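Local coordinates for protein choline kinase (Cryptosporidium parvum, PDB 3MES) that probably phosphorylates choline and ethanolamine using ATP, and binds ADP, magnesium and the bis-quaternary decamethonium ion, at residues B[300-305]-B[328-333]; B[257-262]-B[357-362]. All coordinates share one frame; numbering follows the deposited sequence.

Contact 1 of 2, residues B[300-305]-B[328-333]; sequences NYFCEY and ELRKLF. With MG (magnesium ion), chain M; DME (decamethonium ion), chain K.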
loop_
_atom_site.group_PDB
_atom_site.type_symbol
_atom_site.label_atom_id
_atom_site.label_comp_id
_atom_site.label_asym_id
_atom_site.label_seq_id
_atom_site.Cartn_x
_atom_site.Cartn_y
_atom_site.Cartn_z
ATOM N N ASN B 300 -19.303 -5.814 0.220
ATOM C CA ASN B 300 -19.800 -4.442 0.165
ATOM C C ASN B 300 -18.865 -3.536 -0.622
ATOM O O ASN B 300 -19.308 -2.712 -1.418
ATOM C CB ASN B 300 -20.013 -3.860 1.561
ATOM C CG ASN B 300 -20.602 -2.465 1.517
ATOM O OD1 ASN B 300 -21.793 -2.290 1.255
ATOM N ND2 ASN B 300 -19.770 -1.462 1.762
ATOM N N TYR B 301 -17.568 -3.687 -0.385
ATOM C CA TYR B 301 -16.574 -2.940 -1.140
ATOM C C TYR B 301 -16.667 -3.283 -2.626
ATOM O O TYR B 301 -16.640 -2.394 -3.482
ATOM C CB TYR B 301 -15.165 -3.220 -0.613
ATOM C CG TYR B 301 -14.077 -2.761 -1.556
ATOM C CD1 TYR B 301 -13.748 -1.413 -1.665
ATOM C CD2 TYR B 301 -13.386 -3.672 -2.343
ATOM C CE1 TYR B 301 -12.760 -0.990 -2.535
ATOM C CE2 TYR B 301 -12.399 -3.258 -3.210
ATOM C CZ TYR B 301 -12.090 -1.920 -3.305
ATOM O OH TYR B 301 -11.106 -1.514 -4.173
ATOM N N PHE B 302 -16.781 -4.572 -2.933
ATOM C CA PHE B 302 -16.924 -4.997 -4.321
ATOM C C PHE B 302 -18.126 -4.323 -4.973
ATOM O O PHE B 302 -18.071 -3.936 -6.138
ATOM C CB PHE B 302 -17.051 -6.524 -4.431
ATOM C CG PHE B 302 -15.765 -7.264 -4.190
ATOM C CD1 PHE B 302 -14.549 -6.607 -4.251
ATOM C CD2 PHE B 302 -15.771 -8.623 -3.930
ATOM C CE1 PHE B 302 -13.363 -7.287 -4.037
ATOM C CE2 PHE B 302 -14.590 -9.312 -3.719
ATOM C CZ PHE B 302 -13.384 -8.645 -3.773
ATOM N N CYS B 303 -19.209 -4.175 -4.215
ATOM C CA CYS B 303 -20.441 -3.596 -4.750
ATOM C C CYS B 303 -20.308 -2.118 -5.109
ATOM O O CYS B 303 -20.952 -1.640 -6.045
ATOM C CB CYS B 303 -21.598 -3.780 -3.767
ATOM S SG CYS B 303 -22.334 -5.428 -3.761
ATOM N N GLU B 304 -19.490 -1.391 -4.354
ATOM C CA GLU B 304 -19.325 0.041 -4.583
ATOM C C GLU B 304 -18.671 0.309 -5.932
ATOM O O GLU B 304 -18.656 1.442 -6.412
ATOM C CB GLU B 304 -18.516 0.682 -3.455
ATOM C CG GLU B 304 -19.286 0.825 -2.155
ATOM C CD GLU B 304 -20.432 1.812 -2.267
ATOM O OE1 GLU B 304 -20.504 2.526 -3.291
ATOM O OE2 GLU B 304 -21.259 1.875 -1.333
ATOM N N TYR B 305 -18.129 -0.738 -6.541
ATOM C CA TYR B 305 -17.593 -0.626 -7.890
ATOM C C TYR B 305 -18.690 -0.151 -8.834
ATOM O O TYR B 305 -18.414 0.453 -9.870
ATOM C CB TYR B 305 -17.038 -1.973 -8.364
ATOM C CG TYR B 305 -15.610 -2.237 -7.935
ATOM C CD1 TYR B 305 -14.581 -2.270 -8.867
ATOM C CD2 TYR B 305 -15.293 -2.445 -6.601
ATOM C CE1 TYR B 305 -13.276 -2.508 -8.482
ATOM C CE2 TYR B 305 -13.991 -2.684 -6.206
ATOM C CZ TYR B 305 -12.988 -2.714 -7.149
ATOM O OH TYR B 305 -11.689 -2.949 -6.757
ATOM N N GLU B 328 -11.213 -12.333 -11.647
ATOM C CA GLU B 328 -9.771 -12.307 -11.452
ATOM C C GLU B 328 -9.373 -11.213 -10.466
ATOM O O GLU B 328 -8.613 -11.461 -9.529
ATOM C CB GLU B 328 -9.035 -12.128 -12.781
ATOM C CG GLU B 328 -7.524 -12.263 -12.658
ATOM C CD GLU B 328 -6.815 -12.227 -13.995
ATOM O OE1 GLU B 328 -7.449 -11.860 -15.009
ATOM O OE2 GLU B 328 -5.617 -12.568 -14.034
ATOM N N LEU B 329 -9.890 -10.005 -10.677
ATOM C CA LEU B 329 -9.623 -8.898 -9.765
ATOM C C LEU B 329 -9.993 -9.283 -8.340
ATOM O O LEU B 329 -9.212 -9.082 -7.410
ATOM C CB LEU B 329 -10.402 -7.645 -10.172
ATOM C CG LEU B 329 -10.049 -6.412 -9.329
ATOM C CD1 LEU B 329 -8.596 -6.021 -9.562
ATOM C CD2 LEU B 329 -10.977 -5.239 -9.619
ATOM N N ARG B 330 -11.189 -9.839 -8.179
ATOM C CA ARG B 330 -11.671 -10.258 -6.873
ATOM C C ARG B 330 -10.680 -11.209 -6.199
ATOM O O ARG B 330 -10.353 -11.046 -5.021
ATOM C CB ARG B 330 -13.059 -10.904 -7.000
ATOM C CG ARG B 330 -14.198 -9.906 -7.206
ATOM C CD ARG B 330 -15.319 -10.497 -8.066
ATOM N NE ARG B 330 -15.692 -11.838 -7.624
ATOM C CZ ARG B 330 -16.361 -12.717 -8.362
ATOM N NH1 ARG B 330 -16.648 -13.910 -7.864
ATOM N NH2 ARG B 330 -16.739 -12.411 -9.596
ATOM N N LYS B 331 -10.193 -12.191 -6.955
ATOM C CA LYS B 331 -9.243 -13.174 -6.428
ATOM C C LYS B 331 -7.910 -12.559 -6.011
ATOM O O LYS B 331 -7.286 -13.008 -5.051
ATOM C CB LYS B 331 -8.999 -14.288 -7.446
ATOM C CG LYS B 331 -10.226 -15.116 -7.738
ATOM C CD LYS B 331 -9.854 -16.447 -8.366
ATOM C CE LYS B 331 -11.092 -17.303 -8.581
ATOM N NZ LYS B 331 -10.750 -18.693 -9.000
ATOM N N LEU B 332 -7.464 -11.544 -6.743
ATOM C CA LEU B 332 -6.264 -10.815 -6.354
ATOM C C LEU B 332 -6.507 -10.109 -5.025
ATOM O O LEU B 332 -5.670 -10.149 -4.123
ATOM C CB LEU B 332 -5.871 -9.808 -7.434
ATOM C CG LEU B 332 -5.451 -10.427 -8.767
ATOM C CD1 LEU B 332 -5.188 -9.347 -9.809
ATOM C CD2 LEU B 332 -4.226 -11.314 -8.580
ATOM N N PHE B 333 -7.663 -9.470 -4.904
ATOM C CA PHE B 333 -8.023 -8.791 -3.668
ATOM C C PHE B 333 -7.962 -9.769 -2.506
ATOM O O PHE B 333 -7.313 -9.512 -1.489
ATOM C CB PHE B 333 -9.428 -8.200 -3.775
ATOM C CG PHE B 333 -9.877 -7.475 -2.537
ATOM C CD1 PHE B 333 -9.812 -6.094 -2.465
ATOM C CD2 PHE B 333 -10.366 -8.175 -1.446
ATOM C CE1 PHE B 333 -10.228 -5.424 -1.330
ATOM C CE2 PHE B 333 -10.782 -7.511 -0.308
ATOM C CZ PHE B 333 -10.714 -6.134 -0.249
HETATM MG MG MG M . -19.081 3.344 -5.117
HETATM N N1 DME K . -20.479 13.894 -2.682
HETATM C C2 DME K . -21.816 14.186 -2.138
HETATM C C3 DME K . -22.227 13.087 -1.152
HETATM C C4 DME K . -23.732 13.141 -0.866
HETATM C C5 DME K . -24.147 12.086 0.167
HETATM C C6 DME K . -24.040 10.668 -0.406
HETATM C C7 DME K . -25.414 9.994 -0.488
HETATM C C8 DME K . -25.452 8.710 0.345
HETATM C C9 DME K . -25.119 7.478 -0.500
HETATM C C10 DME K . -24.215 6.515 0.275
HETATM C C11 DME K . -24.528 5.062 -0.085
HETATM N N12 DME K . -23.712 4.152 0.736
HETATM C C13 DME K . -20.419 14.296 -4.097
HETATM C C14 DME K . -19.471 14.644 -1.916
HETATM C C15 DME K . -20.210 12.450 -2.576
HETATM C C16 DME K . -22.284 4.447 0.549
HETATM C C17 DME K . -24.065 4.330 2.152
HETATM C C18 DME K . -23.974 2.763 0.320
#

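Contact 2 of 2, residues B[257-262]-B[357-362]; sequences SPAFSL and TKAVEV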
loop_
_atom_site.group_PDB
_atom_site.type_symbol
_atom_site.label_atom_id
_atom_site.label_comp_id
_atom_site.label_asym_id
_atom_site.label_seq_id
_atom_site.Cartn_x
_atom_site.Cartn_y
_atom_site.Cartn_z
ATOM N N SER B 257 -14.374 -21.548 5.404
ATOM C CA SER B 257 -13.876 -20.395 4.658
ATOM C C SER B 257 -13.788 -19.158 5.543
ATOM O O SER B 257 -14.728 -18.847 6.276
ATOM C CB SER B 257 -14.776 -20.108 3.456
ATOM O OG SER B 257 -14.397 -18.903 2.811
ATOM N N PRO B 258 -12.650 -18.451 5.483
ATOM C CA PRO B 258 -12.483 -17.222 6.257
ATOM C C PRO B 258 -13.496 -16.155 5.845
ATOM O O PRO B 258 -13.505 -15.061 6.404
ATOM C CB PRO B 258 -11.057 -16.782 5.915
ATOM C CG PRO B 258 -10.364 -18.042 5.491
ATOM C CD PRO B 258 -11.416 -18.838 4.780
ATOM N N ALA B 259 -14.343 -16.473 4.871
ATOM C CA ALA B 259 -15.428 -15.577 4.494
ATOM C C ALA B 259 -16.402 -15.428 5.660
ATOM O O ALA B 259 -17.017 -14.376 5.847
ATOM C CB ALA B 259 -16.149 -16.099 3.265
ATOM N N PHE B 260 -16.534 -16.491 6.446
ATOM C CA PHE B 260 -17.450 -16.490 7.580
ATOM C C PHE B 260 -16.687 -16.243 8.878
ATOM O O PHE B 260 -17.175 -16.513 9.975
ATOM C CB PHE B 260 -18.241 -17.797 7.628
ATOM C CG PHE B 260 -19.080 -18.036 6.399
ATOM C CD1 PHE B 260 -20.335 -17.464 6.278
ATOM C CD2 PHE B 260 -18.608 -18.821 5.363
ATOM C CE1 PHE B 260 -21.106 -17.679 5.150
ATOM C CE2 PHE B 260 -19.374 -19.041 4.234
ATOM C CZ PHE B 260 -20.625 -18.468 4.128
ATOM N N SER B 261 -15.479 -15.720 8.733
ATOM C CA SER B 261 -14.671 -15.338 9.873
ATOM C C SER B 261 -15.287 -14.109 10.536
ATOM O O SER B 261 -15.871 -13.256 9.862
ATOM C CB SER B 261 -13.247 -15.034 9.413
ATOM O OG SER B 261 -12.391 -14.812 10.515
ATOM N N LEU B 262 -15.170 -14.026 11.855
ATOM C CA LEU B 262 -15.697 -12.883 12.588
ATOM C C LEU B 262 -14.618 -11.831 12.788
ATOM O O LEU B 262 -13.628 -12.068 13.478
ATOM C CB LEU B 262 -16.281 -13.322 13.930
ATOM C CG LEU B 262 -17.552 -14.159 13.800
ATOM C CD1 LEU B 262 -18.148 -14.460 15.167
ATOM C CD2 LEU B 262 -18.556 -13.436 12.917
ATOM N N THR B 357 -13.601 -16.709 -2.547
ATOM C CA THR B 357 -14.068 -15.795 -3.579
ATOM C C THR B 357 -15.540 -16.030 -3.909
ATOM O O THR B 357 -16.317 -15.084 -4.023
ATOM C CB THR B 357 -13.232 -15.914 -4.860
ATOM O OG1 THR B 357 -11.856 -15.663 -4.555
ATOM C CG2 THR B 357 -13.707 -14.908 -5.895
ATOM N N LYS B 358 -15.922 -17.294 -4.058
ATOM C CA LYS B 358 -17.301 -17.625 -4.399
ATOM C C LYS B 358 -18.220 -17.466 -3.190
ATOM O O LYS B 358 -19.395 -17.130 -3.331
ATOM C CB LYS B 358 -17.393 -19.036 -4.992
ATOM C CG LYS B 358 -17.009 -20.145 -4.031
ATOM C CD LYS B 358 -16.444 -21.360 -4.768
ATOM C CE LYS B 358 -17.495 -22.037 -5.633
ATOM N NZ LYS B 358 -17.012 -23.355 -6.143
ATOM N N ALA B 359 -17.676 -17.703 -2.002
ATOM C CA ALA B 359 -18.429 -17.513 -0.768
ATOM C C ALA B 359 -18.745 -16.036 -0.549
ATOM O O ALA B 359 -19.851 -15.682 -0.139
ATOM C CB ALA B 359 -17.660 -18.076 0.421
ATOM N N VAL B 360 -17.767 -15.178 -0.830
ATOM C CA VAL B 360 -17.937 -13.738 -0.663
ATOM C C VAL B 360 -19.051 -13.200 -1.553
ATOM O O VAL B 360 -19.683 -12.194 -1.230
ATOM C CB VAL B 360 -16.635 -12.973 -0.980
ATOM C CG1 VAL B 360 -16.913 -11.488 -1.108
ATOM C CG2 VAL B 360 -15.591 -13.235 0.086
ATOM N N GLU B 361 -19.283 -13.870 -2.676
ATOM C CA GLU B 361 -20.332 -13.462 -3.609
ATOM C C GLU B 361 -21.701 -13.452 -2.937
ATOM O O GLU B 361 -22.539 -12.601 -3.225
ATOM C CB GLU B 361 -20.353 -14.378 -4.833
ATOM C CG GLU B 361 -19.255 -14.082 -5.839
ATOM C CD GLU B 361 -19.368 -12.684 -6.420
ATOM O OE1 GLU B 361 -18.603 -11.798 -5.987
ATOM O OE2 GLU B 361 -20.230 -12.469 -7.298
ATOM N N VAL B 362 -21.921 -14.405 -2.039
ATOM C CA VAL B 362 -23.192 -14.512 -1.334
ATOM C C VAL B 362 -23.498 -13.241 -0.547
ATOM O O VAL B 362 -24.625 -12.753 -0.553
ATOM C CB VAL B 362 -23.198 -15.716 -0.372
ATOM C CG1 VAL B 362 -24.296 -15.560 0.671
ATOM C CG2 VAL B 362 -23.354 -17.016 -1.149
#

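Contact 1 of 2, residues B[300-305]-B[328-333]
Tyr-301 opens the contact by setting its ring beside that of Phe-333. The two planes differ by only 25°, yet they are slid so far apart, with centroids separated by 5.4 Å, that they barely overlap and meet through Tyr-301 CE2 and Phe-333 CE1. One residue on, Phe-302 turns its CG away from its own carbonyl carbon (chi1 -73°) and reaches between two side chains of the facing helix. Its edge, led by CE1, points at the face of Phe-333 in a T-shaped pair whose planes stand 73° apart. Over one face of the same Phe-302 ring lies the aliphatic part of Arg-330, its CG 3.8 Å from the ring centroid in a CH-pi contact. Phe-302 is thus held from its face and its edge at once, and with Tyr-301 and Phe-333 it forms an aromatic cluster.

Glu-304 faces the other way and serves the ligands. Its backbone O (2.3 Å) and its OE1 (2.5 Å) both bind the magnesium ion, whose site Glu-271 and the backbone O of Tyr-307 complete. A hydrogen bond with Tyr-309 OH also holds OE1, while OE2 lies 3.3 Å from C18 of decamethonium, a placing that would favour its cationic ammonium head. Tyr-305 ends the segment against a methyl group, Leu-329 CD2 lying 3.7 Å from its CE1; the two side chains approach from opposite directions.

Helix 294-303 therefore packs on helix 327-342 through aromatic side chains, while Glu-304, further along the same segment, belongs to the metal site. Helix 165-179 adds Val-171, Cys-168 and Ala-172 to the cluster, helix 351-362 reaches Phe-302 through Val-360, and beyond Leu-329 and Leu-332 lies the second subunit.

Contact 2 of 2, residues B[257-262]-B[357-362]
The ring of Phe-260 is the one aromatic group to touch across this contact, and it meets Ala-359 obliquely, its CE2 4.3 Å from the alanine CB. Although the first bond of the Phe-260 side chain does not aim at the helix, CG lies anti to the carbonyl carbon (chi1 -60°), and the far end of the ring swings back to the helix. Phe-363, just past these helical residues, meets the same ring with planes at about 55°, and Leu-253 of helix 247-254 also packs on it.

At the centre two methyl groups meet tip to tip: Ala-259 CB and Ala-359 CB are 3.8 Å apart. Such small side chains let the backbones come close, and the CA atoms of Ala-259 and Val-360 are only 6.0 Å from each other. Val-360 adds its CG2 methyl at the margin, 4.3 Å from Ala-259 CB. On another flank of Ala-359, the hydroxyl oxygen Ser-257 OG lies 4.1 Å from the same CB, near enough to pack but offering it no polar bond.

The loop keeps its own shape through backbone bonds, Phe-260 N to Ser-257 O at 3.0 Å and Ser-261 N to Pro-258 O, which wind it into a short 3-10 turn. Farther out, Ala-259 and Ser-261 share backbone hydrogen bonds with Gly-295 and Ala-294, tying the loop to the start of helix 294-303.

Chemically, the junction between this loop, just ahead of strand 262-265, and helix 351-362 is an apolar fit. The buried methyl groups and the ring bring no charge against one another, so the fit across the two segments rests on shape and burial, with Ala-359 CB as the surface shared by Ser-257 OG, Ala-259 CB and Phe-260 CE2.

In the fold
Contacts 1 and 2 have centres about 13 Å apart and touch through helices 327-342 and 351-362, which follow one another in the chain. Polar and apolar links join them: Arg-330 NE makes a long, weak ion pair with Glu-361 OE1 at 3.3 Å, and Phe-302 CE2 packs 4.1 Å from Val-360 CG1. In sequence, both segments of contact 1 fall between residues 257-262 and 357-362. Their relation to the ligands differs. Contact 1 includes a magnesium ligand that also lines the decamethonium pocket, whereas contact 2 lies away from the known sites. Together they illustrate how a metal-binding residue can follow directly on side chains that pack a helix against its neighbours.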